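Local coordinates for putative pyridoxal phosphate-dependent transferase (Clostridium difficile, PDB 4DQ6), which is a putative pyridoxal-5'-phosphate-dependent transferase of the class I and II aminotransferase family and binds pyridoxal-5'-phosphate, at residues L106-T111 against F265-I270; M118-V123 against E156-K161; S141-Q144 against N150-M153. All coordinates share one frame; numbering follows the deposited sequence.

Contact 1 (L106-T111 against F265-I270)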
loop_
_atom_site.group_PDB
_atom_site.type_symbol
_atom_site.label_atom_id
_atom_site.label_comp_id
_atom_site.label_asym_id
_atom_site.label_seq_id
_atom_site.Cartn_x
_atom_site.Cartn_y
_atom_site.Cartn_z
ATOM N N LEU A 106 -6.596 11.640 -7.140
ATOM C CA LEU A 106 -7.252 12.302 -8.278
ATOM C C LEU A 106 -7.912 13.598 -7.840
ATOM O O LEU A 106 -7.825 14.630 -8.532
ATOM C CB LEU A 106 -8.241 11.382 -8.959
ATOM C CG LEU A 106 -7.644 10.199 -9.766
ATOM C CD1 LEU A 106 -8.718 9.182 -10.134
ATOM C CD2 LEU A 106 -6.941 10.788 -10.999
ATOM N N ILE A 107 -8.593 13.571 -6.713
ATOM C CA ILE A 107 -9.287 14.772 -6.200
ATOM C C ILE A 107 -8.275 15.845 -5.895
ATOM O O ILE A 107 -8.467 17.064 -6.271
ATOM C CB ILE A 107 -10.110 14.434 -4.931
ATOM C CG1 ILE A 107 -11.375 13.679 -5.317
ATOM C CG2 ILE A 107 -10.430 15.719 -4.168
ATOM C CD1 ILE A 107 -12.124 13.066 -4.148
ATOM N N ASN A 108 -7.224 15.542 -5.177
ATOM C CA ASN A 108 -6.193 16.515 -4.905
ATOM C C ASN A 108 -5.570 17.124 -6.161
ATOM O O ASN A 108 -5.308 18.375 -6.185
ATOM C CB ASN A 108 -5.086 15.915 -4.046
ATOM C CG ASN A 108 -4.146 16.971 -3.523
ATOM O OD1 ASN A 108 -4.533 17.863 -2.712
ATOM N ND2 ASN A 108 -2.925 16.950 -4.031
ATOM N N GLU A 109 -5.348 16.327 -7.199
ATOM C CA GLU A 109 -4.630 16.775 -8.411
ATOM C C GLU A 109 -5.527 17.463 -9.446
ATOM O O GLU A 109 -5.046 18.343 -10.173
ATOM C CB GLU A 109 -3.868 15.626 -9.071
ATOM C CG GLU A 109 -2.829 14.919 -8.211
ATOM C CD GLU A 109 -1.811 15.884 -7.594
ATOM O OE1 GLU A 109 -1.304 16.826 -8.289
ATOM O OE2 GLU A 109 -1.528 15.758 -6.372
ATOM N N LEU A 110 -6.802 17.077 -9.500
ATOM C CA LEU A 110 -7.746 17.580 -10.516
ATOM C C LEU A 110 -8.546 18.769 -10.080
ATOM O O LEU A 110 -9.215 19.407 -10.921
ATOM C CB LEU A 110 -8.726 16.458 -10.934
ATOM C CG LEU A 110 -8.132 15.321 -11.741
ATOM C CD1 LEU A 110 -9.070 14.115 -11.871
ATOM C CD2 LEU A 110 -7.649 15.814 -13.100
ATOM N N THR A 111 -8.470 19.133 -8.813
ATOM C CA THR A 111 -9.277 20.197 -8.224
ATOM C C THR A 111 -8.422 20.997 -7.266
ATOM O O THR A 111 -7.292 20.570 -6.910
ATOM C CB THR A 111 -10.523 19.680 -7.471
ATOM O OG1 THR A 111 -10.135 18.865 -6.355
ATOM C CG2 THR A 111 -11.426 18.888 -8.398
ATOM N N PHE A 265 1.271 9.517 -7.278
ATOM C CA PHE A 265 1.811 8.283 -6.690
ATOM C C PHE A 265 3.297 8.367 -6.453
ATOM O O PHE A 265 3.832 7.696 -5.542
ATOM C CB PHE A 265 1.401 7.051 -7.500
ATOM C CG PHE A 265 -0.024 6.572 -7.189
ATOM C CD1 PHE A 265 -0.336 6.091 -5.902
ATOM C CD2 PHE A 265 -1.010 6.524 -8.150
ATOM C CE1 PHE A 265 -1.622 5.657 -5.607
ATOM C CE2 PHE A 265 -2.283 6.066 -7.859
ATOM C CZ PHE A 265 -2.577 5.605 -6.580
ATOM N N THR A 266 4.029 9.052 -7.331
ATOM C CA THR A 266 5.440 9.253 -7.111
ATOM C C THR A 266 5.699 10.074 -5.862
ATOM O O THR A 266 6.562 9.748 -5.045
ATOM C CB THR A 266 6.098 9.931 -8.340
ATOM O OG1 THR A 266 6.064 8.988 -9.437
ATOM C CG2 THR A 266 7.578 10.330 -8.035
ATOM N N ARG A 267 4.889 11.105 -5.707
ATOM C CA ARG A 267 4.968 11.971 -4.540
ATOM C C ARG A 267 4.813 11.212 -3.224
ATOM O O ARG A 267 5.599 11.474 -2.297
ATOM C CB ARG A 267 3.960 13.129 -4.672
ATOM C CG ARG A 267 3.819 13.904 -3.395
ATOM C CD ARG A 267 2.845 15.063 -3.505
ATOM N NE ARG A 267 1.520 14.763 -4.096
ATOM C CZ ARG A 267 0.432 14.302 -3.453
ATOM N NH1 ARG A 267 -0.736 14.147 -4.103
ATOM N NH2 ARG A 267 0.475 14.015 -2.157
ATOM N N ILE A 268 3.869 10.262 -3.173
ATOM C CA ILE A 268 3.689 9.434 -1.948
ATOM C C ILE A 268 4.451 8.116 -2.027
ATOM O O ILE A 268 4.337 7.295 -1.087
ATOM C CB ILE A 268 2.201 9.232 -1.578
ATOM C CG1 ILE A 268 1.387 8.512 -2.643
ATOM C CG2 ILE A 268 1.513 10.578 -1.297
ATOM C CD1 ILE A 268 0.061 7.939 -2.153
ATOM N N ASP A 269 5.247 7.900 -3.081
ATOM C CA ASP A 269 6.061 6.684 -3.247
ATOM C C ASP A 269 5.275 5.367 -3.111
ATOM O O ASP A 269 5.697 4.426 -2.427
ATOM C CB ASP A 269 7.296 6.673 -2.339
ATOM C CG ASP A 269 8.279 5.579 -2.752
ATOM O OD1 ASP A 269 8.449 5.381 -4.001
ATOM O OD2 ASP A 269 8.790 4.828 -1.847
ATOM N N ILE A 270 4.095 5.301 -3.723
ATOM C CA ILE A 270 3.318 4.049 -3.768
ATOM C C ILE A 270 3.275 3.659 -5.241
ATOM O O ILE A 270 2.472 4.213 -6.022
ATOM C CB ILE A 270 1.933 4.240 -3.117
ATOM C CG1 ILE A 270 2.118 4.417 -1.596
ATOM C CG2 ILE A 270 0.985 3.075 -3.456
ATOM C CD1 ILE A 270 0.830 4.432 -0.805
HETATM O O HOH W 1 1.845 15.371 -6.922
#
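E109 and R267 meet between the last turns of helix 99-110 and helix 255-267, and their salt bridge carries most of this small contact. R267 NH1 donates to E109 OE2 over 2.9 Å, meeting the oxygen nearly along its C-O direction, with the carboxylate and guanidinium planes 35° apart. The arginine runs out extended as far as CD, and then a bend at chi3 (49°) swings the guanidinium round to the glutamate. OE2 has a second donor in the neighbouring side chain: N108 ND2 gives it a bond of 3.0 Å, approaching from the face of the carboxylate opposite to that used by NH1. N108 ND2 and R267 NH1 themselves come within 3.6 Å, both drawn to the same oxygen. This polar cluster is the tight part; beneath it, L106 packs on L261 and R267 on L105. The looser side is marked by water 1, which sits in the guanidinium plane, accepting from R267 NE at 2.9 Å, and gives E109 OE2 a weak, long bond. The whole contact buries only about 80 Å². R267 also packs on N134 of the second subunit. With an arginine and an amide both donating to OE2, the glutamate is probably ionised, and its carboxylate is held from two sides.

Contact 2 (M118-V123 against E156-K161)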
loop_
_atom_site.group_PDB
_atom_site.type_symbol
_atom_site.label_atom_id
_atom_site.label_comp_id
_atom_site.label_asym_id
_atom_site.label_seq_id
_atom_site.Cartn_x
_atom_site.Cartn_y
_atom_site.Cartn_z
ATOM N N MET A 118 -19.449 16.207 -6.940
ATOM C CA MET A 118 -20.780 15.691 -6.828
ATOM C C MET A 118 -20.781 14.188 -6.705
ATOM O O MET A 118 -20.001 13.490 -7.408
ATOM C CB MET A 118 -21.625 16.130 -8.041
ATOM C CG MET A 118 -23.042 15.641 -8.012
ATOM S SD MET A 118 -24.140 16.145 -9.371
ATOM C CE MET A 118 -24.465 17.839 -8.961
ATOM N N ILE A 119 -21.611 13.714 -5.766
ATOM C CA ILE A 119 -21.883 12.239 -5.617
ATOM C C ILE A 119 -23.382 11.982 -5.572
ATOM O O ILE A 119 -24.177 12.955 -5.464
ATOM C CB ILE A 119 -21.210 11.603 -4.376
ATOM C CG1 ILE A 119 -21.863 12.054 -3.084
ATOM C CG2 ILE A 119 -19.674 11.795 -4.378
ATOM C CD1 ILE A 119 -21.322 11.353 -1.833
ATOM N N GLN A 120 -23.847 10.740 -5.726
ATOM C CA GLN A 120 -25.264 10.370 -5.593
ATOM C C GLN A 120 -25.474 9.445 -4.403
ATOM O O GLN A 120 -24.938 8.318 -4.373
ATOM C CB GLN A 120 -25.758 9.659 -6.839
ATOM C CG GLN A 120 -25.525 10.396 -8.144
ATOM C CD GLN A 120 -25.814 9.577 -9.375
ATOM O OE1 GLN A 120 -25.163 8.562 -9.636
ATOM N NE2 GLN A 120 -26.794 10.004 -10.159
ATOM N N GLU A 121 -26.213 9.877 -3.423
ATOM C CA GLU A 121 -26.525 9.082 -2.224
ATOM C C GLU A 121 -27.912 8.451 -2.310
ATOM O O GLU A 121 -28.794 8.951 -2.980
ATOM C CB GLU A 121 -26.426 9.992 -1.000
ATOM C CG GLU A 121 -24.939 10.257 -0.701
ATOM C CD GLU A 121 -24.646 10.906 0.633
ATOM O OE1 GLU A 121 -25.578 11.479 1.205
ATOM O OE2 GLU A 121 -23.468 10.835 1.105
ATOM N N PRO A 122 -28.140 7.326 -1.622
ATOM C CA PRO A 122 -27.185 6.685 -0.700
ATOM C C PRO A 122 -26.076 5.996 -1.461
ATOM O O PRO A 122 -26.353 5.326 -2.486
ATOM C CB PRO A 122 -28.075 5.725 0.059
ATOM C CG PRO A 122 -29.190 5.375 -0.906
ATOM C CD PRO A 122 -29.431 6.654 -1.711
ATOM N N VAL A 123 -24.835 6.069 -0.984
ATOM C CA VAL A 123 -23.723 5.456 -1.651
ATOM C C VAL A 123 -22.655 5.126 -0.612
ATOM O O VAL A 123 -22.601 5.735 0.449
ATOM C CB VAL A 123 -23.171 6.323 -2.827
ATOM C CG1 VAL A 123 -22.444 7.559 -2.270
ATOM C CG2 VAL A 123 -22.224 5.557 -3.749
ATOM N N GLU A 156 -32.692 15.866 -13.301
ATOM C CA GLU A 156 -33.064 17.250 -13.045
ATOM C C GLU A 156 -32.268 17.790 -11.862
ATOM O O GLU A 156 -31.791 18.919 -11.910
ATOM C CB GLU A 156 -34.586 17.382 -12.758
ATOM C CG GLU A 156 -35.105 18.807 -12.598
ATOM C CD GLU A 156 -36.598 18.881 -12.269
ATOM O OE1 GLU A 156 -37.254 19.858 -12.683
ATOM O OE2 GLU A 156 -37.106 17.958 -11.593
ATOM N N ASP A 157 -32.143 17.004 -10.793
ATOM C CA ASP A 157 -31.432 17.472 -9.596
ATOM C C ASP A 157 -29.951 17.701 -9.888
ATOM O O ASP A 157 -29.376 18.722 -9.444
ATOM C CB ASP A 157 -31.621 16.503 -8.428
ATOM C CG ASP A 157 -31.103 17.038 -7.137
ATOM O OD1 ASP A 157 -31.660 18.042 -6.597
ATOM O OD2 ASP A 157 -30.089 16.484 -6.674
ATOM N N ILE A 158 -29.354 16.782 -10.659
ATOM C CA ILE A 158 -27.944 16.873 -11.084
ATOM C C ILE A 158 -27.744 18.181 -11.849
ATOM O O ILE A 158 -26.866 18.996 -11.510
ATOM C CB ILE A 158 -27.563 15.755 -12.033
ATOM C CG1 ILE A 158 -27.569 14.410 -11.280
ATOM C CG2 ILE A 158 -26.169 15.963 -12.567
ATOM C CD1 ILE A 158 -27.326 13.160 -12.143
ATOM N N GLU A 159 -28.593 18.403 -12.852
ATOM C CA GLU A 159 -28.582 19.673 -13.616
ATOM C C GLU A 159 -28.709 20.903 -12.729
ATOM O O GLU A 159 -27.964 21.914 -12.915
ATOM C CB GLU A 159 -29.744 19.667 -14.609
ATOM C CG GLU A 159 -29.455 18.945 -15.906
ATOM C CD GLU A 159 -28.647 19.786 -16.893
ATOM O OE1 GLU A 159 -28.233 20.916 -16.570
ATOM O OE2 GLU A 159 -28.416 19.286 -18.013
ATOM N N ASN A 160 -29.613 20.831 -11.759
ATOM C CA ASN A 160 -29.901 21.965 -10.877
ATOM C C ASN A 160 -28.713 22.324 -9.969
ATOM O O ASN A 160 -28.562 23.450 -9.527
ATOM C CB ASN A 160 -31.100 21.642 -9.994
ATOM C CG ASN A 160 -32.424 22.075 -10.613
ATOM O OD1 ASN A 160 -32.465 22.391 -11.802
ATOM N ND2 ASN A 160 -33.518 21.985 -9.856
ATOM N N LYS A 161 -27.882 21.329 -9.678
ATOM C CA LYS A 161 -26.770 21.477 -8.738
ATOM C C LYS A 161 -25.392 21.479 -9.412
ATOM O O LYS A 161 -24.385 21.528 -8.703
ATOM C CB LYS A 161 -26.814 20.368 -7.669
ATOM C CG LYS A 161 -28.036 20.332 -6.773
ATOM C CD LYS A 161 -27.988 19.169 -5.786
ATOM C CE LYS A 161 -29.225 19.085 -4.926
ATOM N NZ LYS A 161 -29.463 17.728 -4.356
#
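D157 OD2 is gripped by two groups, the ammonium of K161, with NZ at 2.7 Å, and the hydroxyl of S141, and this anchors the lysine whose CB lies against M118. The NZ bond uses the syn lone pair of OD2, and a weaker one goes to the companion oxygen OD1. Lysine and aspartate are four residues apart, one turn of helix 155-161; the extended lysine chain runs back along the helix by one turn to reach the carboxylate, and its ammonium also bonds to I140 O. Such a pairing should keep D157 ionised.

Across the contact the two segments meet by van der Waals packing alone. M118 sends an extended chain from strand 116-119 to the helix, and a turn at its last torsion (chi3 -75°) lays the methyl group into the helix surface. CE comes to 3.7 Å from K161 CB and to the same distance from I158 O, while SD rests 3.8 Å from I158 CG2. The methionine crosses both of these side chains at about a right angle. The other branch of I158 ends at CD1, which meets Q120 NE2 at 3.8 Å. CD1 is a methyl carbon, so the touch is van der Waals; NE2 is hydrogen-bonded elsewhere. Beyond, I158 continues onto L189 and I192 of helix 183-195, and M118 onto F168 of strand 165-171.

Helix 155-161 lies in the connection from strand 137-140 to strand 165-171, and it packs on strand 116-119, which runs parallel between those two. This is a beta-alpha-beta crossover that skips one strand, at one edge of the mixed seven-stranded sheet characteristic of fold type I pyridoxal-phosphate enzymes.

Contact 3 (S141-Q144 against N150-M153)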
loop_
_atom_site.group_PDB
_atom_site.type_symbol
_atom_site.label_atom_id
_atom_site.label_comp_id
_atom_site.label_asym_id
_atom_site.label_seq_id
_atom_site.Cartn_x
_atom_site.Cartn_y
_atom_site.Cartn_z
ATOM N N SER A 141 -26.403 14.813 -5.098
ATOM C CA SER A 141 -27.614 14.647 -5.842
ATOM C C SER A 141 -28.253 13.321 -5.524
ATOM O O SER A 141 -27.804 12.311 -6.058
ATOM C CB SER A 141 -27.370 14.785 -7.345
ATOM O OG SER A 141 -28.544 14.419 -8.057
ATOM N N PRO A 142 -29.205 13.286 -4.596
ATOM C CA PRO A 142 -29.678 11.946 -4.168
ATOM C C PRO A 142 -30.298 11.187 -5.338
ATOM O O PRO A 142 -30.924 11.756 -6.232
ATOM C CB PRO A 142 -30.677 12.235 -3.077
ATOM C CG PRO A 142 -30.414 13.648 -2.624
ATOM C CD PRO A 142 -29.808 14.367 -3.806
ATOM N N LEU A 143 -30.053 9.884 -5.376
ATOM C CA LEU A 143 -30.851 9.047 -6.288
ATOM C C LEU A 143 -32.342 9.253 -5.998
ATOM O O LEU A 143 -32.740 9.589 -4.886
ATOM C CB LEU A 143 -30.475 7.577 -6.167
ATOM C CG LEU A 143 -29.032 7.217 -6.478
ATOM C CD1 LEU A 143 -28.866 5.727 -6.205
ATOM C CD2 LEU A 143 -28.627 7.517 -7.889
ATOM N N GLN A 144 -33.174 9.086 -7.025
ATOM C CA GLN A 144 -34.639 9.153 -6.871
ATOM C C GLN A 144 -35.119 7.718 -6.615
ATOM O O GLN A 144 -34.883 6.823 -7.455
ATOM C CB GLN A 144 -35.316 9.762 -8.120
ATOM C CG GLN A 144 -36.847 9.778 -8.127
ATOM C CD GLN A 144 -37.412 10.528 -9.368
ATOM O OE1 GLN A 144 -36.691 10.826 -10.324
ATOM N NE2 GLN A 144 -38.708 10.855 -9.327
ATOM N N ASN A 150 -37.890 1.231 -7.066
ATOM C CA ASN A 150 -36.590 1.156 -7.776
ATOM C C ASN A 150 -35.864 2.463 -7.695
ATOM O O ASN A 150 -36.536 3.489 -7.508
ATOM C CB ASN A 150 -36.800 0.790 -9.227
ATOM C CG ASN A 150 -37.457 -0.583 -9.385
ATOM O OD1 ASN A 150 -37.561 -1.315 -8.389
ATOM N ND2 ASN A 150 -38.055 -0.862 -10.561
ATOM N N TYR A 151 -34.536 2.450 -7.827
ATOM C CA TYR A 151 -33.771 3.682 -7.855
ATOM C C TYR A 151 -33.359 4.067 -9.271
ATOM O O TYR A 151 -32.948 3.252 -10.078
ATOM C CB TYR A 151 -32.496 3.589 -7.017
ATOM C CG TYR A 151 -32.726 3.496 -5.534
ATOM C CD1 TYR A 151 -32.996 2.269 -4.934
ATOM C CD2 TYR A 151 -32.823 4.661 -4.733
ATOM C CE1 TYR A 151 -33.208 2.173 -3.573
ATOM C CE2 TYR A 151 -33.031 4.590 -3.359
ATOM C CZ TYR A 151 -33.215 3.288 -2.784
ATOM O OH TYR A 151 -33.429 3.281 -1.432
ATOM N N ILE A 152 -33.401 5.366 -9.549
ATOM C CA ILE A 152 -32.829 5.952 -10.755
ATOM C C ILE A 152 -32.039 7.209 -10.385
ATOM O O ILE A 152 -32.159 7.736 -9.285
ATOM C CB ILE A 152 -33.912 6.251 -11.855
ATOM C CG1 ILE A 152 -34.891 7.350 -11.439
ATOM C CG2 ILE A 152 -34.490 4.861 -12.295
ATOM C CD1 ILE A 152 -35.763 7.870 -12.596
ATOM N N MET A 153 -31.202 7.614 -11.303
ATOM C CA MET A 153 -30.603 8.979 -11.201
ATOM C C MET A 153 -31.615 10.111 -11.280
ATOM O O MET A 153 -32.612 10.058 -12.037
ATOM C CB MET A 153 -29.535 9.120 -12.253
ATOM C CG MET A 153 -28.468 8.018 -12.215
ATOM S SD MET A 153 -27.079 8.471 -13.277
ATOM C CE MET A 153 -26.051 7.017 -13.090
HETATM O O HOH W 2 -34.627 11.137 -12.954
#
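Q144 and I152 form an antiparallel hydrogen-bonded pair, joined by Q144 N to I152 O at 2.8 Å and by I152 N to Q144 O at 3.0 Å, the second bond being the straighter (168° at the hydrogen against 152°). The two short strands, 144-145 and 151-152, make a small beta hairpin closed by the loop between them, a two-stranded sheet of its own that follows on from edge strand 137-140. Q144 and I152 point their side chains the same way and lie alongside each other, with OE1 of the glutamine 3.8 Å from CD1 of the isoleucine. I152 CG1 stands between the backbone nitrogen and the carbonyl carbon (chi1 67°), which keeps that branch close to the glutamine. OE1 also takes a long, weak bond from water 2, which lies near M153 O.

L143, just before strand 144-145, turns its side chain toward the partner segment. Its CB sits 3.5 Å from I152 O and 4.0 Å from CD2 of the Y151 ring, which it meets obliquely. CD2 of L143 bends the other way, to 4.4 Å from M153 CG, so the leucine spans Y151 and M153, on either side of I152 in the chain. The tyrosine hydroxyl bonds to W329 NE1, and Y151 O accepts from R179 NH2; together these tie the hairpin to the neighbouring parts of the chain. M153 packs on W181 and on L189 of helix 183-195. On the Y151 side of the paired residues, Q144 O has a second neighbour besides I152 N: the alpha carbon of Y151, a CA-H...O contact of 3.4 Å.

Overall arrangement
Contacts 2 and 3 are neighbours, with centres 8 Å apart. Their segments 118-123 and 141-144 run side by side: probable backbone hydrogen bonds join I119 O to S141 N and E121 O to L143 N, both at 2.9 Å. Strand 151-152 of contact 3 leads directly into helix 155-161 of contact 2. Contact 1 lies apart, its centre 25 Å from that of contact 2 and 31 Å from that of contact 3, although helix 99-110 runs on to strand 116-119. The touching residues are not among those lining the PLP pocket: the side chains of R267, Q120 and L143 stay about 13, 12 and 12 Å from a PLP. D269, in segment 265-270, does touch one.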